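Local atomic coordinates of hypothetical protein SSO2273 (PDB entry 2X4H), a protein that probably acts as a metal-responsive transcription factor of the DtxR/MntR family, binding DNA and transition metal ions such as zinc. Residues S17-Y25 and I37-V48. Residues are numbered along the deposited sequence; the frame is centred on the assembly and turned at random.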
loop_
_atom_site.group_PDB
_atom_site.type_symbol
_atom_site.label_atom_id
_atom_site.label_comp_id
_atom_site.label_asym_id
_atom_site.label_seq_id
_atom_site.Cartn_x
_atom_site.Cartn_y
_atom_site.Cartn_z
ATOM N N SER C 17 7.016 9.361 -9.808
ATOM C CA SER C 17 7.291 8.898 -11.182
ATOM C C SER C 17 6.107 8.182 -11.833
ATOM O O SER C 17 5.809 8.401 -13.005
ATOM C CB SER C 17 8.509 7.973 -11.199
ATOM O OG SER C 17 9.683 8.738 -11.076
ATOM N N TYR C 18 5.450 7.309 -11.066
ATOM C CA TYR C 18 4.251 6.630 -11.551
ATOM C C TYR C 18 3.223 7.651 -11.969
ATOM O O TYR C 18 2.693 7.576 -13.064
ATOM C CB TYR C 18 3.632 5.739 -10.469
ATOM C CG TYR C 18 4.114 4.318 -10.443
ATOM C CD1 TYR C 18 5.402 4.001 -10.007
ATOM C CD2 TYR C 18 3.263 3.271 -10.798
ATOM C CE1 TYR C 18 5.850 2.680 -9.967
ATOM C CE2 TYR C 18 3.696 1.952 -10.751
ATOM C CZ TYR C 18 4.984 1.659 -10.333
ATOM O OH TYR C 18 5.397 0.347 -10.295
ATOM N N LEU C 19 2.945 8.605 -11.084
ATOM C CA LEU C 19 1.881 9.575 -11.316
ATOM C C LEU C 19 2.169 10.500 -12.476
ATOM O O LEU C 19 1.241 10.921 -13.164
ATOM C CB LEU C 19 1.588 10.421 -10.079
ATOM C CG LEU C 19 1.110 9.702 -8.817
ATOM C CD1 LEU C 19 0.702 10.731 -7.785
ATOM C CD2 LEU C 19 -0.036 8.717 -9.096
ATOM N N LEU C 20 3.436 10.839 -12.690
ATOM C CA LEU C 20 3.795 11.680 -13.836
ATOM C C LEU C 20 3.647 10.878 -15.124
ATOM O O LEU C 20 3.303 11.436 -16.159
ATOM C CB LEU C 20 5.222 12.226 -13.714
ATOM C CG LEU C 20 5.407 13.366 -12.710
ATOM C CD1 LEU C 20 6.861 13.487 -12.256
ATOM C CD2 LEU C 20 4.903 14.681 -13.309
ATOM N N THR C 21 3.900 9.571 -15.060
ATOM C CA THR C 21 3.736 8.721 -16.236
ATOM C C THR C 21 2.262 8.498 -16.568
ATOM O O THR C 21 1.883 8.519 -17.725
ATOM C CB THR C 21 4.382 7.366 -16.053
ATOM O OG1 THR C 21 5.771 7.532 -15.761
ATOM C CG2 THR C 21 4.232 6.563 -17.313
ATOM N N ILE C 22 1.449 8.273 -15.545
ATOM C CA ILE C 22 0.002 8.165 -15.709
ATOM C C ILE C 22 -0.579 9.490 -16.254
ATOM O O ILE C 22 -1.399 9.483 -17.178
ATOM C CB ILE C 22 -0.681 7.761 -14.363
ATOM C CG1 ILE C 22 -0.304 6.334 -13.985
ATOM C CG2 ILE C 22 -2.216 7.916 -14.430
ATOM C CD1 ILE C 22 -0.622 5.979 -12.541
ATOM N N LYS C 23 -0.137 10.619 -15.709
ATOM C CA LYS C 23 -0.648 11.944 -16.148
ATOM C C LYS C 23 -0.401 12.247 -17.634
ATOM O O LYS C 23 -1.235 12.868 -18.287
ATOM C CB LYS C 23 -0.081 13.076 -15.265
ATOM C CG LYS C 23 -0.744 14.454 -15.463
ATOM C CD LYS C 23 -0.111 15.502 -14.565
ATOM C CE LYS C 23 -0.726 16.890 -14.764
ATOM N NZ LYS C 23 -0.435 17.421 -16.109
ATOM N N ARG C 24 0.737 11.806 -18.161
ATOM C CA ARG C 24 1.073 12.022 -19.573
ATOM C C ARG C 24 -0.004 11.398 -20.483
ATOM O O ARG C 24 -0.541 12.065 -21.350
ATOM C CB ARG C 24 2.470 11.445 -19.873
ATOM C CG ARG C 24 3.056 11.798 -21.237
ATOM C CD ARG C 24 4.235 10.889 -21.636
ATOM N NE ARG C 24 5.354 10.882 -20.678
ATOM C CZ ARG C 24 5.771 9.827 -19.957
ATOM N NH1 ARG C 24 5.176 8.633 -20.039
ATOM N NH2 ARG C 24 6.809 9.957 -19.134
ATOM N N TYR C 25 -0.330 10.124 -20.266
ATOM C CA TYR C 25 -1.429 9.475 -20.986
ATOM C C TYR C 25 -2.743 10.231 -20.764
ATOM O O TYR C 25 -3.390 10.657 -21.741
ATOM C CB TYR C 25 -1.558 7.984 -20.590
ATOM C CG TYR C 25 -0.364 7.173 -21.037
ATOM C CD1 TYR C 25 0.613 6.777 -20.136
ATOM C CD2 TYR C 25 -0.176 6.860 -22.380
ATOM C CE1 TYR C 25 1.720 6.071 -20.552
ATOM C CE2 TYR C 25 0.936 6.153 -22.799
ATOM C CZ TYR C 25 1.875 5.767 -21.880
ATOM O OH TYR C 25 2.976 5.078 -22.299
ATOM N N ILE C 37 2.681 1.862 -18.710
ATOM C CA ILE C 37 3.350 2.399 -17.527
ATOM C C ILE C 37 4.624 1.613 -17.238
ATOM O O ILE C 37 5.667 2.194 -16.928
ATOM C CB ILE C 37 2.465 2.323 -16.280
ATOM C CG1 ILE C 37 1.173 3.127 -16.461
ATOM C CG2 ILE C 37 3.239 2.812 -15.052
ATOM C CD1 ILE C 37 0.159 2.944 -15.321
ATOM N N ALA C 38 4.520 0.292 -17.354
ATOM C CA ALA C 38 5.617 -0.619 -17.059
ATOM C C ALA C 38 6.784 -0.404 -18.011
ATOM O O ALA C 38 7.942 -0.307 -17.586
ATOM C CB ALA C 38 5.125 -2.070 -17.136
ATOM N N LYS C 39 6.475 -0.323 -19.301
ATOM C CA LYS C 39 7.506 -0.104 -20.315
ATOM C C LYS C 39 8.144 1.289 -20.202
ATOM O O LYS C 39 9.381 1.433 -20.311
ATOM C CB LYS C 39 6.906 -0.313 -21.704
ATOM C CG LYS C 39 7.923 -0.423 -22.849
ATOM C CD LYS C 39 7.193 -0.637 -24.181
ATOM C CE LYS C 39 8.137 -0.698 -25.371
ATOM N NZ LYS C 39 7.415 -1.243 -26.571
ATOM N N ASP C 40 7.322 2.308 -19.961
ATOM C CA ASP C 40 7.854 3.673 -19.796
ATOM C C ASP C 40 8.854 3.766 -18.631
ATOM O O ASP C 40 9.911 4.366 -18.775
ATOM C CB ASP C 40 6.715 4.685 -19.613
ATOM C CG ASP C 40 5.793 4.767 -20.837
ATOM O OD1 ASP C 40 4.679 5.323 -20.722
ATOM O OD2 ASP C 40 6.175 4.266 -21.917
ATOM N N LEU C 41 8.533 3.133 -17.499
ATOM C CA LEU C 41 9.407 3.147 -16.313
ATOM C C LEU C 41 10.457 2.030 -16.304
ATOM O O LEU C 41 11.283 1.969 -15.395
ATOM C CB LEU C 41 8.558 3.069 -15.036
ATOM C CG LEU C 41 7.637 4.265 -14.805
ATOM C CD1 LEU C 41 6.693 3.984 -13.656
ATOM C CD2 LEU C 41 8.466 5.573 -14.577
ATOM N N LYS C 42 10.437 1.163 -17.315
ATOM C CA LYS C 42 11.393 0.048 -17.424
ATOM C C LYS C 42 11.301 -0.897 -16.230
ATOM O O LYS C 42 12.323 -1.240 -15.629
ATOM C CB LYS C 42 12.839 0.558 -17.576
ATOM C CG LYS C 42 13.040 1.563 -18.705
ATOM C CD LYS C 42 14.519 1.724 -19.108
ATOM C CE LYS C 42 15.368 2.452 -18.053
ATOM N NZ LYS C 42 15.731 1.572 -16.895
ATOM N N ILE C 43 10.075 -1.292 -15.880
ATOM C CA ILE C 43 9.832 -2.235 -14.770
ATOM C C ILE C 43 8.749 -3.272 -15.119
ATOM O O ILE C 43 8.158 -3.220 -16.204
ATOM C CB ILE C 43 9.467 -1.495 -13.436
ATOM C CG1 ILE C 43 8.137 -0.737 -13.575
ATOM C CG2 ILE C 43 10.595 -0.588 -12.991
ATOM C CD1 ILE C 43 7.813 0.179 -12.388
ATOM N N ALA C 44 8.476 -4.198 -14.192
ATOM C CA ALA C 44 7.593 -5.345 -14.463
ATOM C C ALA C 44 6.110 -5.006 -14.270
ATOM O O ALA C 44 5.743 -4.288 -13.331
ATOM C CB ALA C 44 7.972 -6.521 -13.603
ATOM N N PRO C 45 5.251 -5.521 -15.171
ATOM C CA PRO C 45 3.826 -5.281 -15.093
ATOM C C PRO C 45 3.196 -5.628 -13.763
ATOM O O PRO C 45 2.373 -4.854 -13.260
ATOM C CB PRO C 45 3.277 -6.162 -16.209
ATOM C CG PRO C 45 4.342 -6.078 -17.264
ATOM C CD PRO C 45 5.630 -6.078 -16.486
ATOM N N SER C 46 3.589 -6.777 -13.207
ATOM C CA SER C 46 3.116 -7.233 -11.906
ATOM C C SER C 46 3.453 -6.198 -10.832
ATOM O O SER C 46 2.612 -5.879 -9.996
ATOM C CB SER C 46 3.753 -8.589 -11.543
ATOM O OG SER C 46 5.152 -8.447 -11.373
ATOM N N SER C 47 4.672 -5.661 -10.865
ATOM C CA SER C 47 5.054 -4.552 -9.970
ATOM C C SER C 47 4.174 -3.320 -10.186
ATOM O O SER C 47 3.731 -2.700 -9.220
ATOM C CB SER C 47 6.520 -4.173 -10.156
ATOM O OG SER C 47 7.371 -5.298 -10.013
ATOM N N VAL C 48 3.886 -2.983 -11.442
ATOM C CA VAL C 48 3.004 -1.860 -11.711
ATOM C C VAL C 48 1.588 -2.132 -11.218
ATOM O O VAL C 48 0.986 -1.267 -10.604
ATOM C CB VAL C 48 2.979 -1.466 -13.208
ATOM C CG1 VAL C 48 1.941 -0.367 -13.469
ATOM C CG2 VAL C 48 4.354 -0.998 -13.649
#
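In the winged helix-turn-helix of this probable DNA-binding domain, helix 13-27 packs against the helix-turn-helix unit formed by helices 34-41 and 45-57, where Tyr18 meets Leu41, Ile43 and Val48. Long and flat, the tyrosine spans from its own helix to both others: Leu41 CD1 makes a CH-pi contact over one face, 4.0 Å from the ring centroid, while Ile43 CD1 lies 3.8 Å from Tyr18 CZ and Val48 CG1 4.0 Å from Tyr18 CE2. The turn itself closes helix 34-41 with a Schellman motif at Lys42, and Ala44 occupies the N-cap position of helix 45-57. Beside the ring, Leu41 CD2 packs against Thr21 OG1 (3.5 Å). That hydroxyl, beside its own backbone N (chi1 -58°), donates a hydrogen bond to Ser17 O, finding its partner within its own helix, while Thr21 CG2 packs on Asp40. Ile22 CG1 meets Ile37 CD1 at 3.7 Å, aliphatic branches suited to a buried interface. At the outer end, Tyr25 OH is modelled implausibly close to Asp40 OD1 (2.3 Å), so the details of this hydrogen bond are doubtful. Arg24 NH1 forms a long salt bridge to Asp40 OD1 (3.4 Å). Further along helix 45-57, Glu51, a zinc ligand, and Leu55 also touch Tyr18; Ala32 of the preceding loop touches Ile22 and Ile37, and Ile43 packs on Ser47 of the second subunit.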